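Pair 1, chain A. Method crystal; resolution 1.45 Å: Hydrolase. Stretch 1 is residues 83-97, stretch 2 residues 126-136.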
# COMPACT_ATOMS: atom_id res chain seq x y z
N ASN A 83 -15.68 -8.16 4.60
CA ASN A 83 -14.71 -9.20 4.93
C ASN A 83 -14.87 -9.58 6.40
O ASN A 83 -14.58 -8.79 7.31
CB ASN A 83 -13.30 -8.68 4.63
CG ASN A 83 -12.22 -9.73 4.82
OD1 ASN A 83 -12.31 -10.59 5.71
ND2 ASN A 83 -11.18 -9.65 4.02
N GLY A 84 -15.33 -10.80 6.66
CA GLY A 84 -15.57 -11.20 8.04
C GLY A 84 -14.31 -11.18 8.89
O GLY A 84 -14.32 -10.75 10.05
N SER A 85 -13.19 -11.63 8.31
CA SER A 85 -11.94 -11.75 9.04
C SER A 85 -11.33 -10.38 9.36
O SER A 85 -10.46 -10.28 10.22
CB SER A 85 -10.95 -12.63 8.26
OG SER A 85 -10.43 -11.91 7.14
N THR A 86 -11.75 -9.32 8.65
CA THR A 86 -11.29 -7.98 8.99
C THR A 86 -11.90 -7.48 10.30
O THR A 86 -11.25 -6.74 11.04
CB THR A 86 -11.59 -7.03 7.83
OG1 THR A 86 -10.93 -7.49 6.66
CG2 THR A 86 -11.17 -5.58 8.15
N TYR A 87 -13.15 -7.84 10.57
CA TYR A 87 -13.94 -7.36 11.71
C TYR A 87 -13.90 -8.29 12.93
O TYR A 87 -14.06 -7.81 14.06
CB TYR A 87 -15.40 -7.22 11.24
CG TYR A 87 -16.50 -6.68 12.17
CD1 TYR A 87 -17.21 -7.52 13.04
CD2 TYR A 87 -16.89 -5.35 12.10
CE1 TYR A 87 -18.24 -7.02 13.84
CE2 TYR A 87 -17.91 -4.85 12.88
CZ TYR A 87 -18.59 -5.69 13.74
OH TYR A 87 -19.60 -5.15 14.53
N LEU A 88 -13.71 -9.60 12.74
CA LEU A 88 -13.86 -10.53 13.86
C LEU A 88 -12.91 -10.24 15.02
O LEU A 88 -13.36 -10.25 16.18
CB LEU A 88 -13.81 -11.98 13.37
CG LEU A 88 -14.06 -13.05 14.43
CD1 LEU A 88 -15.43 -12.92 15.08
CD2 LEU A 88 -13.92 -14.43 13.83
N PRO A 89 -11.61 -9.99 14.82
CA PRO A 89 -10.75 -9.71 15.99
C PRO A 89 -11.23 -8.54 16.83
O PRO A 89 -11.27 -8.66 18.07
CB PRO A 89 -9.36 -9.49 15.37
CG PRO A 89 -9.41 -10.32 14.10
CD PRO A 89 -10.82 -10.11 13.58
N MET A 90 -11.66 -7.45 16.20
CA MET A 90 -12.25 -6.32 16.93
C MET A 90 -13.52 -6.73 17.68
O MET A 90 -13.75 -6.31 18.83
CB MET A 90 -12.55 -5.19 15.93
CG MET A 90 -11.33 -4.46 15.36
SD MET A 90 -11.73 -3.08 14.24
CE MET A 90 -11.48 -3.78 12.61
N ALA A 91 -14.37 -7.54 17.06
CA ALA A 91 -15.61 -7.92 17.73
C ALA A 91 -15.34 -8.81 18.93
O ALA A 91 -15.98 -8.67 19.98
CB ALA A 91 -16.53 -8.64 16.74
N LEU A 92 -14.39 -9.74 18.79
CA LEU A 92 -14.05 -10.60 19.92
C LEU A 92 -13.60 -9.78 21.12
O LEU A 92 -14.07 -9.99 22.24
CB LEU A 92 -12.96 -11.59 19.51
CG LEU A 92 -13.38 -12.64 18.46
CD1 LEU A 92 -12.18 -13.37 17.84
CD2 LEU A 92 -14.37 -13.65 19.04
N ALA A 93 -12.70 -8.82 20.88
CA ALA A 93 -12.14 -8.04 21.98
C ALA A 93 -13.20 -7.15 22.60
O ALA A 93 -13.14 -6.87 23.81
CB ALA A 93 -10.94 -7.22 21.47
N SER A 94 -14.18 -6.73 21.81
CA SER A 94 -15.27 -5.91 22.30
C SER A 94 -16.25 -6.70 23.17
O SER A 94 -16.99 -6.09 23.95
CB SER A 94 -16.06 -5.33 21.13
OG SER A 94 -15.28 -4.52 20.29
N HIS A 95 -16.31 -8.02 23.01
CA HIS A 95 -17.35 -8.81 23.67
C HIS A 95 -16.84 -9.80 24.70
O HIS A 95 -17.66 -10.48 25.31
CB HIS A 95 -18.23 -9.49 22.62
CG HIS A 95 -18.98 -8.50 21.79
ND1 HIS A 95 -19.83 -7.57 22.33
CD2 HIS A 95 -18.95 -8.26 20.46
CE1 HIS A 95 -20.31 -6.80 21.36
NE2 HIS A 95 -19.79 -7.20 20.22
N LEU A 96 -15.54 -9.83 24.99
CA LEU A 96 -15.04 -10.68 26.07
C LEU A 96 -15.67 -10.21 27.38
O LEU A 96 -15.94 -9.02 27.55
CB LEU A 96 -13.52 -10.65 26.15
CG LEU A 96 -12.73 -11.35 25.03
CD1 LEU A 96 -11.24 -11.32 25.34
CD2 LEU A 96 -13.17 -12.79 24.81
N PRO A 97 -15.91 -11.13 28.32
CA PRO A 97 -15.63 -12.57 28.27
C PRO A 97 -16.64 -13.33 27.42
O PRO A 97 -17.84 -13.03 27.47
CB PRO A 97 -15.76 -12.97 29.74
CG PRO A 97 -16.81 -12.08 30.27
CD PRO A 97 -16.48 -10.74 29.63
N GLY A 126 -11.44 -21.40 8.36
CA GLY A 126 -10.33 -21.74 9.24
C GLY A 126 -9.62 -20.51 9.77
O GLY A 126 -9.19 -20.49 10.93
N LYS A 127 -9.49 -19.47 8.94
CA LYS A 127 -8.92 -18.21 9.40
C LYS A 127 -9.73 -17.65 10.56
O LYS A 127 -9.16 -17.19 11.56
CB LYS A 127 -8.87 -17.20 8.24
CG LYS A 127 -8.21 -15.90 8.60
CD LYS A 127 -8.21 -14.93 7.44
CE LYS A 127 -7.48 -13.66 7.80
NZ LYS A 127 -7.55 -12.62 6.72
N LEU A 128 -11.06 -17.68 10.45
CA LEU A 128 -11.90 -17.15 11.52
C LEU A 128 -11.78 -18.00 12.78
O LEU A 128 -11.70 -17.46 13.88
CB LEU A 128 -13.36 -17.08 11.05
CG LEU A 128 -13.65 -16.23 9.81
CD1 LEU A 128 -15.11 -16.37 9.39
CD2 LEU A 128 -13.26 -14.79 10.09
N VAL A 129 -11.74 -19.32 12.63
CA VAL A 129 -11.59 -20.18 13.80
C VAL A 129 -10.30 -19.85 14.53
O VAL A 129 -10.26 -19.74 15.77
CB VAL A 129 -11.66 -21.67 13.38
CG1 VAL A 129 -11.38 -22.60 14.58
CG2 VAL A 129 -13.01 -22.01 12.80
N GLY A 130 -9.21 -19.68 13.78
CA GLY A 130 -7.94 -19.31 14.37
C GLY A 130 -7.98 -17.98 15.10
O GLY A 130 -7.31 -17.81 16.12
N GLN A 131 -8.73 -17.01 14.57
CA GLN A 131 -8.85 -15.72 15.25
C GLN A 131 -9.52 -15.87 16.60
O GLN A 131 -9.17 -15.18 17.56
CB GLN A 131 -9.62 -14.72 14.37
CG GLN A 131 -8.83 -14.22 13.19
CD GLN A 131 -9.62 -13.37 12.24
OE1 GLN A 131 -10.84 -13.45 12.19
NE2 GLN A 131 -8.91 -12.55 11.47
N VAL A 132 -10.50 -16.77 16.71
CA VAL A 132 -11.11 -17.02 18.01
C VAL A 132 -10.12 -17.73 18.94
O VAL A 132 -9.95 -17.36 20.10
CB VAL A 132 -12.42 -17.81 17.88
CG1 VAL A 132 -13.03 -18.01 19.23
CG2 VAL A 132 -13.39 -17.10 16.96
N LEU A 133 -9.47 -18.78 18.44
CA LEU A 133 -8.61 -19.58 19.30
C LEU A 133 -7.41 -18.80 19.82
O LEU A 133 -6.85 -19.17 20.86
CB LEU A 133 -8.13 -20.81 18.55
CG LEU A 133 -9.26 -21.78 18.16
CD1 LEU A 133 -8.69 -22.95 17.37
CD2 LEU A 133 -10.01 -22.28 19.38
N THR A 134 -7.00 -17.73 19.14
CA THR A 134 -5.84 -16.95 19.56
C THR A 134 -6.22 -15.65 20.26
O THR A 134 -5.33 -14.84 20.52
CB THR A 134 -4.91 -16.66 18.37
OG1 THR A 134 -5.58 -15.83 17.41
CG2 THR A 134 -4.46 -17.95 17.70
N CYS A 135 -7.51 -15.45 20.58
CA CYS A 135 -7.97 -14.14 21.06
C CYS A 135 -7.87 -13.96 22.57
O CYS A 135 -8.27 -12.90 23.07
CB CYS A 135 -9.41 -13.88 20.60
SG CYS A 135 -10.73 -14.63 21.61
N ALA A 136 -7.32 -14.93 23.29
CA ALA A 136 -7.27 -14.85 24.75
C ALA A 136 -6.64 -13.53 25.18
O ALA A 136 -5.65 -13.07 24.59
CB ALA A 136 -6.44 -16.01 25.32

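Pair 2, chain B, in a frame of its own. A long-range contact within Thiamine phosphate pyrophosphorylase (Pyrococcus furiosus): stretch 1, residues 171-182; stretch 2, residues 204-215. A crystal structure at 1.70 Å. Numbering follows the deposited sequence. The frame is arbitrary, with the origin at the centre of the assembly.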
# COMPACT_ATOMS: atom_id res chain seq x y z
N ILE B 171 -8.62 25.99 3.52
CA ILE B 171 -10.02 26.36 3.69
C ILE B 171 -10.40 26.41 5.16
O ILE B 171 -10.07 25.52 5.93
CB ILE B 171 -10.99 25.43 2.92
CG1 ILE B 171 -10.62 25.39 1.43
CG2 ILE B 171 -12.42 25.89 3.09
CD1 ILE B 171 -11.33 24.29 0.61
N ASN B 172 -11.12 27.46 5.53
CA ASN B 172 -11.62 27.58 6.87
C ASN B 172 -12.89 28.41 6.91
O ASN B 172 -13.40 28.78 5.88
CB ASN B 172 -10.53 28.16 7.79
CG ASN B 172 -10.04 29.52 7.32
OD1 ASN B 172 -10.84 30.41 7.02
ND2 ASN B 172 -8.73 29.67 7.23
N LYS B 173 -13.43 28.65 8.11
CA LYS B 173 -14.74 29.31 8.23
C LYS B 173 -14.76 30.73 7.69
O LYS B 173 -15.81 31.23 7.31
CB LYS B 173 -15.22 29.31 9.69
CG LYS B 173 -14.33 30.08 10.64
CD LYS B 173 -14.98 30.23 12.02
CE LYS B 173 -14.19 29.54 13.09
NZ LYS B 173 -14.92 29.57 14.39
N ASP B 174 -13.59 31.36 7.63
CA ASP B 174 -13.47 32.72 7.13
C ASP B 174 -13.47 32.83 5.61
O ASP B 174 -13.82 33.87 5.09
CB ASP B 174 -12.20 33.37 7.69
CG ASP B 174 -12.24 33.52 9.23
OD1 ASP B 174 -13.34 33.66 9.81
OD2 ASP B 174 -11.16 33.48 9.86
N ASN B 175 -13.01 31.79 4.88
CA ASN B 175 -12.98 31.83 3.42
C ASN B 175 -13.90 30.80 2.78
O ASN B 175 -14.06 30.79 1.55
CB ASN B 175 -11.55 31.69 2.88
CG ASN B 175 -10.87 30.41 3.32
OD1 ASN B 175 -11.51 29.37 3.46
ND2 ASN B 175 -9.56 30.47 3.55
N ALA B 176 -14.56 29.99 3.59
CA ALA B 176 -15.43 28.94 3.08
C ALA B 176 -16.55 29.42 2.17
O ALA B 176 -16.78 28.83 1.12
CB ALA B 176 -15.96 28.08 4.21
N ARG B 177 -17.24 30.53 2.50
CA ARG B 177 -18.29 31.03 1.57
C ARG B 177 -17.76 31.40 0.20
O ARG B 177 -18.34 31.03 -0.80
CB ARG B 177 -19.05 32.25 2.14
CG ARG B 177 -20.00 31.89 3.21
CD ARG B 177 -21.00 33.02 3.49
NE ARG B 177 -22.16 32.43 4.14
CZ ARG B 177 -22.19 32.14 5.43
NH1 ARG B 177 -21.15 32.39 6.20
NH2 ARG B 177 -23.27 31.57 5.96
N GLU B 178 -16.63 32.13 0.15
CA GLU B 178 -16.09 32.51 -1.12
C GLU B 178 -15.71 31.27 -1.92
O GLU B 178 -15.90 31.22 -3.11
CB GLU B 178 -14.88 33.43 -0.97
CG GLU B 178 -14.58 34.21 -2.25
N VAL B 179 -15.15 30.26 -1.23
CA VAL B 179 -14.81 29.00 -1.92
C VAL B 179 -16.08 28.33 -2.49
O VAL B 179 -16.14 27.95 -3.66
CB VAL B 179 -14.04 28.03 -0.98
CG1 VAL B 179 -13.83 26.69 -1.64
CG2 VAL B 179 -12.67 28.63 -0.58
N LEU B 180 -17.09 28.22 -1.65
CA LEU B 180 -18.35 27.58 -2.03
C LEU B 180 -19.05 28.29 -3.22
O LEU B 180 -19.65 27.66 -4.09
CB LEU B 180 -19.24 27.49 -0.81
CG LEU B 180 -18.81 26.45 0.23
CD1 LEU B 180 -19.36 26.71 1.61
CD2 LEU B 180 -19.21 25.01 -0.25
N LYS B 181 -18.89 29.62 -3.29
CA LYS B 181 -19.47 30.38 -4.39
C LYS B 181 -18.78 30.15 -5.75
O LYS B 181 -19.27 30.62 -6.78
CB LYS B 181 -19.49 31.86 -4.03
CG LYS B 181 -20.51 32.24 -2.98
CD LYS B 181 -20.71 33.77 -2.93
CE LYS B 181 -20.12 34.39 -1.73
NZ LYS B 181 -20.39 35.88 -1.59
N THR B 182 -17.68 29.40 -5.79
CA THR B 182 -17.10 29.05 -7.09
C THR B 182 -17.92 27.97 -7.79
O THR B 182 -17.71 27.71 -8.95
CB THR B 182 -15.65 28.55 -6.98
OG1 THR B 182 -15.65 27.33 -6.23
CG2 THR B 182 -14.78 29.59 -6.31
N GLU B 204 -19.29 21.50 12.93
CA GLU B 204 -20.65 22.06 12.94
C GLU B 204 -20.72 23.41 12.23
O GLU B 204 -21.64 23.64 11.43
CB GLU B 204 -21.17 22.24 14.36
CG GLU B 204 -21.66 20.97 14.98
CD GLU B 204 -22.18 21.19 16.40
OE1 GLU B 204 -21.91 20.31 17.26
OE2 GLU B 204 -22.87 22.24 16.62
N GLU B 205 -19.76 24.28 12.54
CA GLU B 205 -19.71 25.61 11.93
C GLU B 205 -19.55 25.54 10.42
O GLU B 205 -20.22 26.23 9.67
CB GLU B 205 -18.52 26.38 12.47
CG GLU B 205 -18.61 26.73 13.94
CD GLU B 205 -17.32 27.38 14.47
OE1 GLU B 205 -16.36 27.58 13.68
OE2 GLU B 205 -17.28 27.68 15.68
N LEU B 206 -18.65 24.68 9.97
CA LEU B 206 -18.44 24.53 8.56
C LEU B 206 -19.63 23.93 7.90
O LEU B 206 -20.00 24.33 6.80
CB LEU B 206 -17.16 23.70 8.29
CG LEU B 206 -15.89 24.51 8.54
CD1 LEU B 206 -14.64 23.58 8.78
CD2 LEU B 206 -15.61 25.48 7.42
N ARG B 207 -20.26 22.94 8.53
CA ARG B 207 -21.39 22.28 7.94
C ARG B 207 -22.54 23.26 7.71
O ARG B 207 -23.24 23.20 6.69
CB ARG B 207 -21.89 21.14 8.83
CG ARG B 207 -23.12 20.37 8.29
CD ARG B 207 -22.89 19.73 6.96
NE ARG B 207 -24.11 19.16 6.42
CZ ARG B 207 -24.65 17.99 6.77
NH1 ARG B 207 -24.06 17.14 7.62
NH2 ARG B 207 -25.79 17.62 6.20
N LYS B 208 -22.72 24.13 8.68
CA LYS B 208 -23.75 25.16 8.59
C LYS B 208 -23.49 26.07 7.40
O LYS B 208 -24.40 26.33 6.61
CB LYS B 208 -23.77 25.98 9.87
CG LYS B 208 -24.99 26.95 9.96
CD LYS B 208 -25.12 27.51 11.35
N ILE B 209 -22.24 26.52 7.29
CA ILE B 209 -21.82 27.37 6.16
C ILE B 209 -22.10 26.68 4.84
O ILE B 209 -22.67 27.24 3.93
CB ILE B 209 -20.33 27.80 6.25
CG1 ILE B 209 -20.08 28.69 7.49
CG2 ILE B 209 -19.89 28.53 4.98
CD1 ILE B 209 -18.61 29.00 7.76
N VAL B 210 -21.69 25.41 4.74
CA VAL B 210 -22.02 24.64 3.57
C VAL B 210 -23.52 24.59 3.26
O VAL B 210 -23.90 24.76 2.10
CB VAL B 210 -21.46 23.20 3.71
CG1 VAL B 210 -21.94 22.34 2.60
CG2 VAL B 210 -19.91 23.26 3.67
N GLU B 211 -24.34 24.34 4.28
CA GLU B 211 -25.78 24.18 4.05
C GLU B 211 -26.38 25.52 3.59
O GLU B 211 -27.20 25.58 2.68
CB GLU B 211 -26.48 23.70 5.31
CG GLU B 211 -26.20 22.22 5.67
CD GLU B 211 -26.67 21.24 4.63
OE1 GLU B 211 -27.66 21.56 3.92
OE2 GLU B 211 -26.07 20.15 4.51
N GLU B 212 -25.94 26.56 4.25
CA GLU B 212 -26.37 27.94 3.94
C GLU B 212 -25.98 28.46 2.55
O GLU B 212 -26.73 29.19 1.94
CB GLU B 212 -25.84 28.86 5.02
CG GLU B 212 -26.62 28.63 6.30
CD GLU B 212 -26.22 29.52 7.42
OE1 GLU B 212 -25.20 30.21 7.30
OE2 GLU B 212 -26.96 29.50 8.43
N VAL B 213 -24.82 28.10 2.03
CA VAL B 213 -24.47 28.54 0.69
C VAL B 213 -25.06 27.63 -0.34
O VAL B 213 -25.69 28.10 -1.27
CB VAL B 213 -22.93 28.66 0.48
CG1 VAL B 213 -22.61 29.08 -0.96
CG2 VAL B 213 -22.35 29.62 1.47
N LEU B 214 -24.88 26.31 -0.17
CA LEU B 214 -25.34 25.36 -1.18
C LEU B 214 -26.85 25.17 -1.19
O LEU B 214 -27.41 24.87 -2.24
CB LEU B 214 -24.64 24.00 -1.01
CG LEU B 214 -23.10 24.04 -1.16
CD1 LEU B 214 -22.55 22.62 -1.33
CD2 LEU B 214 -22.67 24.87 -2.32
N GLY B 215 -27.49 25.35 -0.05
CA GLY B 215 -28.92 25.13 0.08
C GLY B 215 -29.30 23.66 -0.01
O GLY B 215 -28.53 22.80 -0.47
OXT GLY B 215 -30.41 23.30 0.41

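In both pairs a helix of stretch 1 lies beside a helix of stretch 2 running roughly the same way. The axes approach to 9.7 Å in pair 1 and 9.9 Å in pair 2, and the angles between their directions, taken over the assigned helices, are 21° and 39°. Around the contact itself the backbones are nearly identical: fourteen central residues superpose with an RMSD of 0.3 Å. The inward positions follow a helical rhythm of three or four residues.

The best match is Leu A92 with Leu B180, whose side-chain centres fall 0.2 Å apart. Both adopt the m,t rotamer. Leu A92 CD1 lies 4.0 Å from Val A132 CG2 and 3.9 Å from Cys A135 CB. Leu B180 is a knob among Ile B209, Val B210, Val B213 and Leu B214; Leu B180 CB is 3.7 Å from Val B213 CG1, and Leu B180 CD2 is 4.0 Å from Leu B214 CD2. Leucine suits the place because it is long enough to reach the partner and wholly apolar. Val A132 and Val B210 also coincide, each a compact, apolar t rotamer that fits beside that leucine. Cys A135 matches Val B213 in backbone position, but their side-chain centres lie 2.3 Å apart; each still presents carbon atoms to the leucine.

One turn earlier, Leu A88 corresponds to Ala B176. Leu A88 CD2 reaches Leu A128 CD2 at 3.8 Å and Val A132 CG2 at 4.1 Å. The alanine has only a methyl group, yet that suffices: Ala B176 CB touches Leu B206 CD2 at 4.1 Å and Ile B209 CG2 at 4.0 Å. Leu A128 and Leu B206 are matched m,t leucines whose ends come nearer the other stretch than their CA-to-CB bonds suggest, so length serves them well.

The sharpest chemical difference is Gln A131 against Ile B209. Their side-chain centres are only 0.8 Å apart, yet Gln A131 NE2 donates to the backbone Ser A85 O at 3.0 Å, while its OE1, buried by the contact, has no partner in the model. Ile B209 makes no polar demand: Ile B209 CD1 packs 3.6 Å from Lys B173 O, and its CG2 lies over one face of the Arg B177 guanidinium.

Near the start of stretch 1, Ser A85 matches Lys B173, and across from them Lys A127 matches Glu B205. In pair 1 the long, extended lysine spans the gap to a short serine: Lys A127 NZ donates to Ser A85 OG at 3.0 Å. In pair 2 opposite charges meet, Lys B173 NZ forming a salt bridge with Glu B205 OE1 at 2.6 Å.

Finally, Pro A89 matches Arg B177. Proline, lacking a backbone N-H, suits a kink where its N has no bond to the preceding turn; Pro A89 CG lies 3.5 Å from Gln A131 NE2. Arginine combines an aliphatic stem with a charged end: Arg B177 CG packs 3.7 Å from Val B213 CG2, and Arg B177 NH2 forms a salt bridge with Glu B212 OE1 at 2.7 Å.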